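Local atomic coordinates of CTP:phosphocholine Cytidylyltransferase (Streptococcus pneumoniae, PDB entry 1JYK), a protein that catalyses the transfer of a cytidylyl group from CTP to phosphocholine, giving CDP-choline and pyrophosphate. Residues N99-Y102 with A103-N107; N107-S110 with L111-K115. All coordinates share one frame; numbering follows the deposited sequence.

Contact 1. Residues N99-Y102 with A103-N107; sequences NDKY and ADYNN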
ATOM      1  N   ASN A  99     -11.375   0.916  10.531  1.00 20.23           N
ATOM      2  CA  ASN A  99     -12.121   0.138   9.554  1.00 20.61           C
ATOM      3  C   ASN A  99     -12.675  -1.073  10.304  1.00 22.00           C
ATOM      4  O   ASN A  99     -11.965  -2.056  10.526  1.00 20.41           O
ATOM      5  CB  ASN A  99     -11.206  -0.331   8.423  1.00 20.59           C
ATOM      6  CG  ASN A  99     -11.895  -1.314   7.492  1.00 22.13           C
ATOM      7  OD1 ASN A  99     -13.076  -1.614   7.660  1.00 21.37           O
ATOM      8  ND2 ASN A  99     -11.161  -1.821   6.503  1.00 21.17           N
ATOM      9  N   ASP A 100     -13.943  -1.000  10.697  1.00 24.07           N
ATOM     10  CA  ASP A 100     -14.549  -2.092  11.445  1.00 27.30           C
ATOM     11  C   ASP A 100     -14.866  -3.327  10.606  1.00 26.38           C
ATOM     12  O   ASP A 100     -15.240  -4.370  11.145  1.00 27.01           O
ATOM     13  CB  ASP A 100     -15.806  -1.604  12.163  1.00 31.96           C
ATOM     14  CG  ASP A 100     -16.930  -1.289  11.213  1.00 37.17           C
ATOM     15  OD1 ASP A 100     -17.898  -2.074  11.159  1.00 42.87           O
ATOM     16  OD2 ASP A 100     -16.849  -0.257  10.525  1.00 39.97           O
ATOM     17  N   LYS A 101     -14.716  -3.224   9.293  1.00 24.47           N
ATOM     18  CA  LYS A 101     -14.975  -4.373   8.432  1.00 25.09           C
ATOM     19  C   LYS A 101     -13.652  -5.016   8.027  1.00 24.15           C
ATOM     20  O   LYS A 101     -13.603  -5.817   7.099  1.00 23.36           O
ATOM     21  CB  LYS A 101     -15.737  -3.947   7.172  1.00 25.92           C
ATOM     22  CG  LYS A 101     -16.859  -2.950   7.413  1.00 28.80           C
ATOM     23  CD  LYS A 101     -17.781  -3.405   8.525  1.00 31.31           C
ATOM     24  CE  LYS A 101     -18.467  -4.705   8.167  1.00 33.10           C
ATOM     25  NZ  LYS A 101     -19.931  -4.513   8.017  1.00 35.69           N
ATOM     26  N   TYR A 102     -12.583  -4.667   8.735  1.00 23.40           N
ATOM     27  CA  TYR A 102     -11.264  -5.192   8.421  1.00 24.05           C
ATOM     28  C   TYR A 102     -11.236  -6.711   8.310  1.00 25.36           C
ATOM     29  O   TYR A 102     -10.414  -7.276   7.586  1.00 25.81           O
ATOM     30  CB  TYR A 102     -10.256  -4.735   9.477  1.00 24.07           C
ATOM     31  CG  TYR A 102     -10.411  -5.427  10.811  1.00 24.15           C
ATOM     32  CD1 TYR A 102     -11.161  -4.845  11.831  1.00 23.03           C
ATOM     33  CD2 TYR A 102      -9.798  -6.659  11.056  1.00 23.92           C
ATOM     34  CE1 TYR A 102     -11.297  -5.467  13.065  1.00 24.77           C
ATOM     35  CE2 TYR A 102      -9.927  -7.294  12.288  1.00 24.72           C
ATOM     36  CZ  TYR A 102     -10.678  -6.690  13.285  1.00 25.77           C
ATOM     37  OH  TYR A 102     -10.815  -7.301  14.508  1.00 28.92           O
ATOM     38  N   ALA A 103     -12.135  -7.370   9.032  1.00 26.73           N
ATOM     39  CA  ALA A 103     -12.190  -8.825   9.017  1.00 28.99           C
ATOM     40  C   ALA A 103     -13.265  -9.362   8.081  1.00 29.89           C
ATOM     41  O   ALA A 103     -13.222 -10.525   7.689  1.00 32.14           O
ATOM     42  CB  ALA A 103     -12.425  -9.344  10.425  1.00 29.25           C
ATOM     43  N   ASP A 104     -14.221  -8.513   7.717  1.00 30.37           N
ATOM     44  CA  ASP A 104     -15.318  -8.921   6.844  1.00 29.86           C
ATOM     45  C   ASP A 104     -15.089  -8.662   5.364  1.00 28.73           C
ATOM     46  O   ASP A 104     -15.295  -9.549   4.541  1.00 30.30           O
ATOM     47  CB  ASP A 104     -16.607  -8.221   7.271  1.00 32.84           C
ATOM     48  CG  ASP A 104     -16.842  -8.306   8.759  1.00 35.07           C
ATOM     49  OD1 ASP A 104     -17.229  -7.280   9.358  1.00 37.25           O
ATOM     50  OD2 ASP A 104     -16.636  -9.398   9.328  1.00 36.61           O
ATOM     51  N   TYR A 105     -14.684  -7.439   5.031  1.00 25.66           N
ATOM     52  CA  TYR A 105     -14.441  -7.048   3.647  1.00 23.93           C
ATOM     53  C   TYR A 105     -12.954  -7.037   3.290  1.00 23.87           C
ATOM     54  O   TYR A 105     -12.090  -6.978   4.168  1.00 23.79           O
ATOM     55  CB  TYR A 105     -14.983  -5.643   3.376  1.00 22.71           C
ATOM     56  CG  TYR A 105     -16.424  -5.376   3.747  1.00 22.57           C
ATOM     57  CD1 TYR A 105     -17.336  -6.412   3.953  1.00 22.68           C
ATOM     58  CD2 TYR A 105     -16.881  -4.066   3.849  1.00 22.81           C
ATOM     59  CE1 TYR A 105     -18.674  -6.137   4.248  1.00 23.56           C
ATOM     60  CE2 TYR A 105     -18.206  -3.780   4.140  1.00 25.10           C
ATOM     61  CZ  TYR A 105     -19.100  -4.812   4.338  1.00 25.85           C
ATOM     62  OH  TYR A 105     -20.415  -4.492   4.617  1.00 28.56           O
ATOM     63  N   ASN A 106     -12.668  -7.077   1.992  1.00 22.96           N
ATOM     64  CA  ASN A 106     -11.300  -7.028   1.503  1.00 23.61           C
ATOM     65  C   ASN A 106     -10.876  -5.561   1.631  1.00 21.93           C
ATOM     66  O   ASN A 106     -11.710  -4.710   1.954  1.00 20.00           O
ATOM     67  CB  ASN A 106     -11.247  -7.490   0.051  1.00 28.00           C
ATOM     68  CG  ASN A 106      -9.956  -8.198  -0.290  1.00 32.07           C
ATOM     69  OD1 ASN A 106      -8.912  -7.928   0.302  1.00 34.29           O
ATOM     70  ND2 ASN A 106     -10.016  -9.109  -1.253  1.00 34.01           N
ATOM     71  N   ASN A 107      -9.607  -5.252   1.362  1.00 19.50           N
ATOM     72  CA  ASN A 107      -9.136  -3.883   1.540  1.00 17.66           C
ATOM     73  C   ASN A 107      -9.673  -2.778   0.635  1.00 16.95           C
ATOM     74  O   ASN A 107      -9.237  -1.630   0.736  1.00 17.49           O
ATOM     75  CB  ASN A 107      -7.594  -3.851   1.599  1.00 17.51           C
ATOM     76  CG  ASN A 107      -6.928  -4.027   0.246  1.00 17.52           C
ATOM     77  OD1 ASN A 107      -7.573  -4.053  -0.799  1.00 17.88           O
ATOM     78  ND2 ASN A 107      -5.609  -4.146   0.271  1.00 18.29           N
TER
HETATM   79  O   HOH W   1     -11.843  -3.908   4.666  1.00 26.97           O
HETATM   80  O   HOH W   2     -14.286  -6.791  10.954  1.00 29.99           O
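The carbonyl oxygen Lys-101 O is gripped by two backbone amides, a compact example of how a loop without regular structure can be closed on one acceptor. This is the loop between strand 95-98 and helix 108-112, and it opens with an Asx turn inside a type I beta turn: Asn-99 OD1 takes the amide of Lys-101, with Lys-101 N 2.8 Å from it and 38° out of the carboxamide plane. Round the bend, Tyr-105 N reaches Lys-101 O at 2.8 Å in the carbonyl plane, while Asp-104 N comes to the same oxygen from well above that plane.

Lys-101 runs alongside Tyr-105, both side chains heading outward together. The lysine bends at chi2 (-50°) and again beyond, which carries its methylenes along the ring; Lys-101 CB sits over one face, 3.9 Å from the centroid of Tyr-105, a CH-pi contact. Lys-101 NZ ends in a weak bond to Tyr-105 OH, and the carboxylate of Asp-104 stays beyond salt-bridge range, although its charge may still steady the ammonium group.

Water stitches the loop. One molecule joins Asn-99 ND2 to Asn-106 O; another accepts from Ala-103 N and donates to Asp-100 O at 2.6 Å. Ala-103 CB, for its part, lies over a face of the Tyr-102 ring, 3.7 Å from Tyr-102 CE2.

Contact 2. Residues N107-S110 with L111-K115; sequences NFYS and LYLVK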
ATOM      1  N   ASN A 107      -9.607  -5.252   1.362  1.00 19.50           N
ATOM      2  CA  ASN A 107      -9.136  -3.883   1.540  1.00 17.66           C
ATOM      3  C   ASN A 107      -9.673  -2.778   0.635  1.00 16.95           C
ATOM      4  O   ASN A 107      -9.237  -1.630   0.736  1.00 17.49           O
ATOM      5  CB  ASN A 107      -7.594  -3.851   1.599  1.00 17.51           C
ATOM      6  CG  ASN A 107      -6.928  -4.027   0.246  1.00 17.52           C
ATOM      7  OD1 ASN A 107      -7.573  -4.053  -0.799  1.00 17.88           O
ATOM      8  ND2 ASN A 107      -5.609  -4.146   0.271  1.00 18.29           N
ATOM      9  N   PHE A 108     -10.624  -3.109  -0.238  1.00 16.86           N
ATOM     10  CA  PHE A 108     -11.250  -2.096  -1.092  1.00 14.88           C
ATOM     11  C   PHE A 108     -11.916  -1.112  -0.122  1.00 13.82           C
ATOM     12  O   PHE A 108     -11.896   0.106  -0.310  1.00 13.40           O
ATOM     13  CB  PHE A 108     -12.340  -2.740  -1.973  1.00 16.04           C
ATOM     14  CG  PHE A 108     -13.455  -1.788  -2.385  1.00 15.48           C
ATOM     15  CD1 PHE A 108     -14.541  -1.542  -1.546  1.00 15.72           C
ATOM     16  CD2 PHE A 108     -13.422  -1.151  -3.618  1.00 15.27           C
ATOM     17  CE1 PHE A 108     -15.574  -0.670  -1.938  1.00 16.94           C
ATOM     18  CE2 PHE A 108     -14.450  -0.278  -4.017  1.00 17.31           C
ATOM     19  CZ  PHE A 108     -15.525  -0.039  -3.176  1.00 15.96           C
ATOM     20  N   TYR A 109     -12.505  -1.676   0.928  1.00 14.86           N
ATOM     21  CA  TYR A 109     -13.212  -0.888   1.925  1.00 15.98           C
ATOM     22  C   TYR A 109     -12.289   0.011   2.750  1.00 16.95           C
ATOM     23  O   TYR A 109     -12.698   1.080   3.206  1.00 17.55           O
ATOM     24  CB  TYR A 109     -14.020  -1.819   2.834  1.00 16.61           C
ATOM     25  CG  TYR A 109     -15.000  -1.085   3.707  1.00 17.06           C
ATOM     26  CD1 TYR A 109     -16.056  -0.355   3.154  1.00 18.48           C
ATOM     27  CD2 TYR A 109     -14.840  -1.070   5.090  1.00 19.23           C
ATOM     28  CE1 TYR A 109     -16.927   0.377   3.966  1.00 20.29           C
ATOM     29  CE2 TYR A 109     -15.699  -0.344   5.910  1.00 20.60           C
ATOM     30  CZ  TYR A 109     -16.739   0.376   5.345  1.00 21.41           C
ATOM     31  OH  TYR A 109     -17.577   1.098   6.167  1.00 22.40           O
ATOM     32  N   SER A 110     -11.050  -0.418   2.947  1.00 16.01           N
ATOM     33  CA  SER A 110     -10.100   0.394   3.689  1.00 15.27           C
ATOM     34  C   SER A 110      -9.893   1.694   2.922  1.00 15.29           C
ATOM     35  O   SER A 110      -9.872   2.778   3.501  1.00 15.27           O
ATOM     36  CB  SER A 110      -8.778  -0.347   3.828  1.00 15.12           C
ATOM     37  OG  SER A 110      -8.854  -1.300   4.873  1.00 18.08           O
ATOM     38  N   LEU A 111      -9.739   1.586   1.606  1.00 15.27           N
ATOM     39  CA  LEU A 111      -9.560   2.773   0.788  1.00 16.81           C
ATOM     40  C   LEU A 111     -10.883   3.534   0.664  1.00 17.84           C
ATOM     41  O   LEU A 111     -10.882   4.765   0.569  1.00 18.51           O
ATOM     42  CB  LEU A 111      -9.037   2.402  -0.603  1.00 18.07           C
ATOM     43  CG  LEU A 111      -8.651   3.591  -1.495  1.00 20.42           C
ATOM     44  CD1 LEU A 111      -7.611   4.461  -0.801  1.00 21.48           C
ATOM     45  CD2 LEU A 111      -8.106   3.074  -2.812  1.00 20.89           C
ATOM     46  N   TYR A 112     -12.006   2.814   0.657  1.00 17.94           N
ATOM     47  CA  TYR A 112     -13.315   3.468   0.561  1.00 17.54           C
ATOM     48  C   TYR A 112     -13.482   4.507   1.675  1.00 17.35           C
ATOM     49  O   TYR A 112     -13.931   5.632   1.430  1.00 17.08           O
ATOM     50  CB  TYR A 112     -14.458   2.452   0.666  1.00 17.81           C
ATOM     51  CG  TYR A 112     -15.813   3.122   0.619  1.00 19.07           C
ATOM     52  CD1 TYR A 112     -16.374   3.508  -0.601  1.00 21.71           C
ATOM     53  CD2 TYR A 112     -16.491   3.464   1.790  1.00 19.81           C
ATOM     54  CE1 TYR A 112     -17.573   4.227  -0.662  1.00 22.38           C
ATOM     55  CE2 TYR A 112     -17.694   4.187   1.747  1.00 21.82           C
ATOM     56  CZ  TYR A 112     -18.226   4.569   0.513  1.00 24.08           C
ATOM     57  OH  TYR A 112     -19.400   5.303   0.446  1.00 25.77           O
ATOM     58  N   LEU A 113     -13.101   4.120   2.893  1.00 16.50           N
ATOM     59  CA  LEU A 113     -13.213   4.988   4.063  1.00 16.79           C
ATOM     60  C   LEU A 113     -12.476   6.322   3.930  1.00 16.74           C
ATOM     61  O   LEU A 113     -12.830   7.289   4.595  1.00 17.80           O
ATOM     62  CB  LEU A 113     -12.727   4.242   5.308  1.00 15.70           C
ATOM     63  CG  LEU A 113     -13.603   3.044   5.692  1.00 15.87           C
ATOM     64  CD1 LEU A 113     -12.868   2.153   6.681  1.00 16.56           C
ATOM     65  CD2 LEU A 113     -14.914   3.542   6.287  1.00 15.97           C
ATOM     66  N   VAL A 114     -11.462   6.382   3.072  1.00 16.06           N
ATOM     67  CA  VAL A 114     -10.716   7.625   2.878  1.00 16.61           C
ATOM     68  C   VAL A 114     -10.647   8.001   1.400  1.00 16.50           C
ATOM     69  O   VAL A 114      -9.733   8.707   0.970  1.00 16.31           O
ATOM     70  CB  VAL A 114      -9.266   7.507   3.437  1.00 16.27           C
ATOM     71  CG1 VAL A 114      -9.302   7.406   4.952  1.00 16.00           C
ATOM     72  CG2 VAL A 114      -8.567   6.287   2.843  1.00 15.96           C
ATOM     73  N   LYS A 115     -11.636   7.555   0.631  1.00 17.34           N
ATOM     74  CA  LYS A 115     -11.651   7.814  -0.801  1.00 16.63           C
ATOM     75  C   LYS A 115     -11.461   9.269  -1.193  1.00 17.24           C
ATOM     76  O   LYS A 115     -10.793   9.561  -2.185  1.00 17.34           O
ATOM     77  CB  LYS A 115     -12.940   7.272  -1.430  1.00 17.37           C
ATOM     78  CG  LYS A 115     -14.218   7.986  -1.016  1.00 17.59           C
ATOM     79  CD  LYS A 115     -15.429   7.140  -1.394  1.00 18.43           C
ATOM     80  CE  LYS A 115     -16.732   7.824  -1.022  1.00 17.96           C
ATOM     81  NZ  LYS A 115     -17.160   8.770  -2.079  1.00 19.38           N
TER
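Tyr-112 N and Leu-113 N bond back to Phe-108 O and Tyr-109 O, at 2.9 and 3.1 Å, in the i to i+4 pattern of an alpha helix, and a weak bond from Leu-111 N to Asn-107 O begins the series. The helix is short, and the chain leaves it through a type I beta turn from Tyr-112 to Lys-115. It illustrates how a single helical turn can set different side chains on different faces, here packing between the central mixed sheet and helix 187-201 of the nucleotidyl transferase fold.

On one face, Tyr-109 serves two neighbours. Its ring runs nearly parallel to that of Tyr-112, the planes 9° apart, but the two are displaced along their planes and share little face; with centroids 5.9 Å apart, they touch through Tyr-109 CE1 and Tyr-112 CD2 rather than as a full stack. Both tyrosines hold CG anti to the backbone N (chi1 -168° and 178°), which sends the two rings out from the helix in company. Leu-113, one turn on from Tyr-109, lays CG over a face of the Tyr-109 ring, 4.2 Å from its centroid, and brings CD2 to 3.6 Å from Tyr-109 OH. Phe-108 CE1 also meets Tyr-112 CB at 4.2 Å, and the phenylalanine packs against helix 187-201, on Ile-197, Ala-200 and Tyr-201.

The other flank faces the sheet: Ser-110 and Val-114 pack on strands 27-32 and 74-78, and the buried Ser-110 OG is hydrogen-bonded to Asn-99 ND2. Backbone bonds set the spacing of this turn, whereas its side chains meet one another almost wholly by dispersion and CH-pi contact, the buried serine hydroxyl being satisfied from the preceding loop.

Contacts 1 and 2 are consecutive, sharing Asn-107, and their centres lie about 9 Å apart: the loop of 99-107 folds back onto the helix that it leads into. Asn-99 is one connection: besides its bond to Ser-110, Asn-99 CB packs 3.5 Å from Leu-113 CD1. Lys-101 and Tyr-105 of contact 1 both meet Tyr-109 of contact 2, Lys-101 CG packing 3.2 Å from Tyr-109 CE2 and the two tyrosine rings edge-to-face. The shared Asn-107 has its OD1 bonded to Trp-211 N, tying the junction to a later loop. Both contacts belong to the nucleotidyl transferase family region, beside the parallel strands 27-32 and 74-78.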